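Local coordinates for RagB/SusD family nutrient uptake outer membrane protein (Bacteroides thetaiotaomicron, PDB 7KV2) that probably binds beta-glucan at the outer membrane surface of a gut bacterium, as a SusD-family surface glycan-binding protein for nutrient uptake, at residues 78-84 against 322-328; 313-317 against 376-382. Residue numbers count along the deposited sequence, not the author numbering.

Contact 1: 78-84 against 322-328; sequences ADDLWVG and CPVRKET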
loop_
_atom_site.group_PDB
_atom_site.type_symbol
_atom_site.label_atom_id
_atom_site.label_comp_id
_atom_site.label_asym_id
_atom_site.label_seq_id
_atom_site.Cartn_x
_atom_site.Cartn_y
_atom_site.Cartn_z
ATOM N N ALA A 78 -6.552 8.615 7.661
ATOM C CA ALA A 78 -6.288 8.192 9.055
ATOM C C ALA A 78 -5.752 9.375 9.875
ATOM O O ALA A 78 -6.182 10.534 9.657
ATOM C CB ALA A 78 -5.348 7.000 9.042
ATOM N N ASP A 79 -4.775 9.132 10.760
ATOM C CA ASP A 79 -4.403 10.064 11.852
ATOM C C ASP A 79 -2.881 10.284 11.882
ATOM O O ASP A 79 -2.370 10.695 12.948
ATOM C CB ASP A 79 -4.938 9.556 13.194
ATOM C CG ASP A 79 -4.506 8.158 13.577
ATOM O OD1 ASP A 79 -4.250 7.344 12.667
ATOM O OD2 ASP A 79 -4.529 7.840 14.792
ATOM N N ASP A 80 -2.166 10.071 10.769
ATOM C CA ASP A 80 -0.670 10.044 10.830
ATOM C C ASP A 80 -0.035 11.132 9.973
ATOM O O ASP A 80 1.057 11.635 10.349
ATOM C CB ASP A 80 -0.131 8.684 10.377
ATOM C CG ASP A 80 -0.432 7.565 11.347
ATOM O OD1 ASP A 80 -0.620 7.856 12.542
ATOM O OD2 ASP A 80 -0.547 6.431 10.882
ATOM N N LEU A 81 -0.675 11.480 8.858
ATOM C CA LEU A 81 -0.169 12.434 7.851
ATOM C C LEU A 81 -1.178 13.550 7.698
ATOM O O LEU A 81 -2.410 13.301 7.956
ATOM C CB LEU A 81 -0.005 11.726 6.498
ATOM C CG LEU A 81 0.770 10.416 6.486
ATOM C CD1 LEU A 81 0.778 9.839 5.070
ATOM C CD2 LEU A 81 2.209 10.623 6.957
ATOM N N TRP A 82 -0.739 14.667 7.163
ATOM C CA TRP A 82 -1.651 15.665 6.568
ATOM C C TRP A 82 -1.740 15.409 5.050
ATOM O O TRP A 82 -1.254 14.341 4.545
ATOM C CB TRP A 82 -1.185 17.082 6.927
ATOM C CG TRP A 82 -1.211 17.366 8.398
ATOM C CD1 TRP A 82 -0.148 17.794 9.148
ATOM C CD2 TRP A 82 -2.329 17.277 9.308
ATOM N NE1 TRP A 82 -0.515 17.968 10.454
ATOM C CE2 TRP A 82 -1.862 17.702 10.570
ATOM C CE3 TRP A 82 -3.695 16.976 9.167
ATOM C CZ2 TRP A 82 -2.691 17.732 11.701
ATOM C CZ3 TRP A 82 -4.525 17.048 10.277
ATOM C CH2 TRP A 82 -4.014 17.374 11.537
ATOM N N VAL A 83 -2.382 16.316 4.316
ATOM C CA VAL A 83 -2.586 16.139 2.855
ATOM C C VAL A 83 -1.605 17.029 2.107
ATOM O O VAL A 83 -0.954 16.538 1.166
ATOM C CB VAL A 83 -4.056 16.386 2.471
ATOM C CG1 VAL A 83 -4.236 16.202 0.980
ATOM C CG2 VAL A 83 -4.994 15.474 3.253
ATOM N N GLY A 84 -1.476 18.283 2.517
ATOM C CA GLY A 84 -0.475 19.218 1.992
ATOM C C GLY A 84 -0.820 19.751 0.599
ATOM O O GLY A 84 -2.009 19.854 0.275
ATOM N N CYS A 322 1.430 15.239 1.812
ATOM C CA CYS A 322 1.488 14.324 2.960
ATOM C C CYS A 322 2.649 14.620 3.903
ATOM O O CYS A 322 3.375 13.686 4.237
ATOM C CB CYS A 322 1.541 12.897 2.467
ATOM S SG CYS A 322 0.020 12.434 1.600
ATOM N N PRO A 323 2.787 15.847 4.453
ATOM C CA PRO A 323 3.653 16.092 5.614
ATOM C C PRO A 323 3.264 15.126 6.731
ATOM O O PRO A 323 2.113 14.657 6.786
ATOM C CB PRO A 323 3.284 17.473 6.169
ATOM C CG PRO A 323 2.465 18.114 5.120
ATOM C CD PRO A 323 2.030 17.056 4.128
ATOM N N VAL A 324 4.251 14.713 7.518
ATOM C CA VAL A 324 3.995 13.853 8.692
ATOM C C VAL A 324 3.557 14.760 9.862
ATOM O O VAL A 324 4.190 15.796 10.099
ATOM C CB VAL A 324 5.235 13.022 9.056
ATOM C CG1 VAL A 324 4.983 12.293 10.369
ATOM C CG2 VAL A 324 5.622 12.092 7.912
ATOM N N ARG A 325 2.434 14.410 10.496
ATOM C CA ARG A 325 1.880 15.157 11.661
ATOM C C ARG A 325 2.898 15.226 12.790
ATOM O O ARG A 325 3.590 14.224 13.088
ATOM C CB ARG A 325 0.598 14.501 12.163
ATOM C CG ARG A 325 -0.501 14.434 11.115
ATOM C CD ARG A 325 -1.720 13.823 11.734
ATOM N NE ARG A 325 -2.857 13.738 10.826
ATOM C CZ ARG A 325 -4.122 13.848 11.217
ATOM N NH1 ARG A 325 -4.427 14.169 12.467
ATOM N NH2 ARG A 325 -5.085 13.704 10.334
ATOM N N LYS A 326 3.037 16.402 13.385
ATOM C CA LYS A 326 3.846 16.568 14.619
ATOM C C LYS A 326 3.449 15.483 15.622
ATOM O O LYS A 326 4.355 14.891 16.255
ATOM C CB LYS A 326 3.643 17.975 15.182
ATOM C CG LYS A 326 4.455 18.334 16.417
ATOM C CD LYS A 326 4.157 19.736 16.952
ATOM C CE LYS A 326 5.084 20.140 18.080
ATOM N NZ LYS A 326 4.700 21.448 18.659
ATOM N N GLU A 327 2.159 15.171 15.738
ATOM C CA GLU A 327 1.684 14.180 16.733
ATOM C C GLU A 327 2.247 12.788 16.420
ATOM O O GLU A 327 2.422 11.996 17.356
ATOM C CB GLU A 327 0.158 14.171 16.787
ATOM C CG GLU A 327 -0.413 15.505 17.300
ATOM C CD GLU A 327 -0.290 16.731 16.385
ATOM O OE1 GLU A 327 -0.240 16.589 15.145
ATOM O OE2 GLU A 327 -0.311 17.845 16.902
ATOM N N THR A 328 2.518 12.486 15.149
ATOM C CA THR A 328 3.109 11.186 14.748
ATOM C C THR A 328 4.522 11.111 15.303
ATOM O O THR A 328 4.868 10.145 15.986
ATOM C CB THR A 328 3.057 11.017 13.219
ATOM O OG1 THR A 328 1.686 10.958 12.829
ATOM C CG2 THR A 328 3.782 9.790 12.763
HETATM O O HOH W 1 -4.951 13.088 7.415
HETATM O O HOH W 2 0.891 18.312 13.095
#
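Residues 80-83 and 322-325 run antiparallel and join through a single beta bridge. Leu81 and Val324 form the non-hydrogen-bonded pair, with their CA atoms 4.5 Å apart. The backbone bonds flank this pair. Arg325 N donates to Asp80 O at 3.1 Å, and Trp82 N donates to Pro323 O at 2.9 Å. Further along, Cys322 N donates to Val83 O at 2.8 Å. Asp80 O is used twice, since Thr328 OG1 also donates to it at 2.6 Å. Trp82 O has no hydrogen-bond donor; a CA-H...O contact from Cys322 CA to Trp82 O, at 3.2 Å, partly compensates. Arg325 occupies the N-cap position of helix 326-331, and its side chain reaches back over the loop. Arg325 NE donates to Leu81 O at 2.9 Å, almost in line. Water 1 accepts from Arg325 NH2 at 3.0 Å and lies 2.6 Å from Leu81 O. The guanidinium stacks flat on the Trp82 indole in a cation-pi contact, with Arg325 CZ 3.7 Å from the centroid of the six-membered ring. Trp82 NE1 donates to water 2 at 3.0 Å. That water also accepts from Lys326 N and donates to Glu327 OE1. Outside the two segments, Asp79 and Asp80 form salt bridges with Arg463 and Arg331, Asp80 also hydrogen-bonds His454, and Glu327 OE2 hydrogen-bonds Tyr482 OH. Leu81 CD2 meets Val324 CG2 at 3.8 Å. The whole is a single antiparallel beta bridge reinforced by an arginine-tryptophan stack. Within the helix-rich SusD fold, it joins the loop after helix 70-75 to the start of helix 326-331.

Contact 2: 313-317 against 376-382; sequences DNHDR and EKYAAIT
Build 314-316 antiparallel to 380-382, with one beta bridge. His315 and Ile381 are the non-hydrogen-bonded pair, CA-CA 4.4 Å. Thr382 N donates to Asn314 O at 3.0 Å, and Asp316 N to Ala380 O at 2.8 Å. Asp313 and Asn314 take left-handed helical angles; His315, Asp316 and 379-382 are extended. Residues 376-377 form a 3-10 turn, closed by Ala379 N to Glu376 O at 3.2 Å. His315 is m, with chi2 72°. His315 ND1 donates to Asp313 O (2.8 Å) and His315 NE2 to Glu376 OE1 (2.7 Å). Glu376 is t, then p. Ile381, m and m, sets CD1 over the His315 ring, 3.8 Å from its centroid, as a CH-pi contact. Asp316 (m) points toward the other loop, and its OD1 accepts from Thr382 OG1 (m) at 2.9 Å. Water 3 donates to Asp316 O and Ala380 O. A His-carboxylate hydrogen bond thus flanks a single antiparallel beta bridge. Glu376 follows strand 373-375; Trp344 of its partner strand 343-345 stacks on His315, and Pro300 of helix 299-303 touches Ala380.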
loop_
_atom_site.group_PDB
_atom_site.type_symbol
_atom_site.label_atom_id
_atom_site.label_comp_id
_atom_site.label_asym_id
_atom_site.label_seq_id
_atom_site.Cartn_x
_atom_site.Cartn_y
_atom_site.Cartn_z
ATOM N N ASP A 313 21.604 17.146 3.023
ATOM C CA ASP A 313 21.273 15.922 3.804
ATOM C C ASP A 313 20.890 14.780 2.846
ATOM O O ASP A 313 20.200 13.827 3.294
ATOM C CB ASP A 313 20.163 16.220 4.835
ATOM C CG ASP A 313 20.067 15.181 5.945
ATOM O OD1 ASP A 313 21.120 14.672 6.345
ATOM O OD2 ASP A 313 18.932 14.829 6.373
ATOM N N ASN A 314 21.398 14.778 1.597
ATOM C CA ASN A 314 21.173 13.694 0.617
ATOM C C ASN A 314 19.672 13.477 0.424
ATOM O O ASN A 314 19.279 12.377 0.112
ATOM C CB ASN A 314 21.842 12.384 1.027
ATOM C CG ASN A 314 23.350 12.456 0.861
ATOM O OD1 ASN A 314 24.071 11.895 1.673
ATOM N ND2 ASN A 314 23.824 13.079 -0.203
ATOM N N HIS A 315 18.900 14.543 0.548
ATOM C CA HIS A 315 17.458 14.541 0.187
ATOM C C HIS A 315 17.267 15.467 -0.990
ATOM O O HIS A 315 17.978 16.518 -1.055
ATOM C CB HIS A 315 16.618 15.003 1.389
ATOM C CG HIS A 315 16.410 13.954 2.433
ATOM N ND1 HIS A 315 17.412 13.514 3.280
ATOM C CD2 HIS A 315 15.308 13.234 2.738
ATOM C CE1 HIS A 315 16.926 12.581 4.085
ATOM N NE2 HIS A 315 15.606 12.394 3.789
ATOM N N ASP A 316 16.232 15.175 -1.776
ATOM C CA ASP A 316 15.798 15.982 -2.941
ATOM C C ASP A 316 14.379 16.518 -2.693
ATOM O O ASP A 316 13.687 16.097 -1.706
ATOM C CB ASP A 316 15.899 15.175 -4.221
ATOM C CG ASP A 316 17.292 15.039 -4.842
ATOM O OD1 ASP A 316 18.287 15.561 -4.265
ATOM O OD2 ASP A 316 17.373 14.373 -5.890
ATOM N N ARG A 317 13.985 17.444 -3.562
ATOM C CA ARG A 317 12.722 18.196 -3.469
ATOM C C ARG A 317 11.543 17.374 -3.987
ATOM O O ARG A 317 11.687 16.445 -4.761
ATOM C CB ARG A 317 12.849 19.500 -4.271
ATOM C CG ARG A 317 12.983 19.296 -5.774
ATOM C CD ARG A 317 13.599 20.523 -6.405
ATOM N NE ARG A 317 13.497 20.388 -7.834
ATOM C CZ ARG A 317 14.423 20.779 -8.694
ATOM N NH1 ARG A 317 15.545 21.322 -8.263
ATOM N NH2 ARG A 317 14.194 20.633 -9.996
ATOM N N GLU A 376 9.958 9.833 5.719
ATOM C CA GLU A 376 11.315 9.370 5.362
ATOM C C GLU A 376 11.277 8.093 4.543
ATOM O O GLU A 376 12.120 7.958 3.647
ATOM C CB GLU A 376 12.118 9.218 6.655
ATOM C CG GLU A 376 13.534 8.701 6.444
ATOM C CD GLU A 376 14.466 9.565 5.608
ATOM O OE1 GLU A 376 14.057 10.648 5.174
ATOM O OE2 GLU A 376 15.571 9.089 5.305
ATOM N N LYS A 377 10.335 7.175 4.804
ATOM C CA LYS A 377 10.302 5.862 4.139
ATOM C C LYS A 377 10.349 6.012 2.618
ATOM O O LYS A 377 10.964 5.161 1.952
ATOM C CB LYS A 377 9.054 5.083 4.509
ATOM C CG LYS A 377 8.983 4.705 5.974
ATOM C CD LYS A 377 7.712 3.988 6.335
ATOM C CE LYS A 377 7.625 3.675 7.820
ATOM N NZ LYS A 377 6.382 2.952 8.217
ATOM N N TYR A 378 9.640 6.998 2.066
ATOM C CA TYR A 378 9.460 7.173 0.606
ATOM C C TYR A 378 9.933 8.560 0.169
ATOM O O TYR A 378 9.538 9.043 -0.904
ATOM C CB TYR A 378 8.018 6.845 0.204
ATOM C CG TYR A 378 7.700 5.375 0.374
ATOM C CD1 TYR A 378 8.440 4.409 -0.305
ATOM C CD2 TYR A 378 6.716 4.946 1.254
ATOM C CE1 TYR A 378 8.177 3.064 -0.126
ATOM C CE2 TYR A 378 6.423 3.609 1.408
ATOM C CZ TYR A 378 7.150 2.664 0.714
ATOM O OH TYR A 378 6.868 1.333 0.857
ATOM N N ALA A 379 10.765 9.206 0.980
ATOM C CA ALA A 379 11.352 10.510 0.653
ATOM C C ALA A 379 12.271 10.366 -0.573
ATOM O O ALA A 379 12.818 9.277 -0.837
ATOM C CB ALA A 379 12.122 11.028 1.822
ATOM N N ALA A 380 12.366 11.452 -1.332
ATOM C CA ALA A 380 13.295 11.602 -2.469
ATOM C C ALA A 380 14.724 11.676 -1.914
ATOM O O ALA A 380 15.089 12.650 -1.180
ATOM C CB ALA A 380 12.941 12.810 -3.283
ATOM N N ILE A 381 15.504 10.642 -2.210
ATOM C CA ILE A 381 16.907 10.555 -1.694
ATOM C C ILE A 381 17.837 10.810 -2.872
ATOM O O ILE A 381 17.659 10.183 -3.920
ATOM C CB ILE A 381 17.183 9.197 -1.043
ATOM C CG1 ILE A 381 16.198 8.922 0.088
ATOM C CG2 ILE A 381 18.653 9.094 -0.597
ATOM C CD1 ILE A 381 16.219 9.963 1.182
ATOM N N THR A 382 18.740 11.775 -2.730
ATOM C CA THR A 382 19.697 12.117 -3.816
ATOM C C THR A 382 20.331 10.837 -4.390
ATOM O O THR A 382 20.890 10.046 -3.605
ATOM C CB THR A 382 20.759 13.078 -3.289
ATOM O OG1 THR A 382 20.109 14.122 -2.572
ATOM C CG2 THR A 382 21.654 13.617 -4.390
HETATM O O HOH W 3 13.349 14.280 0.314
#

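In the fold
From the N terminus the segments come in the order 78-84, 313-317, 322-328, 376-382, so the two contacts cross. Contact 1 closes a long loop of 237 residues, much of it helix, which includes sodium ligands Ile248, Ser250 and Tyr253. It ties the N-terminal part of the chain to the SusD family region. Contact 2 closes a shorter loop of 58 residues within that region, which holds strands 343-345 and 373-375. Only four residues separate 313-317 from 322-328. Strand 373-375 links the contacts further: Phe373 bonds the backbone of Val324, and Glu376 follows the strand. The contact centres lie about 17 Å apart, and their nearest atoms about 5 Å apart, without touching.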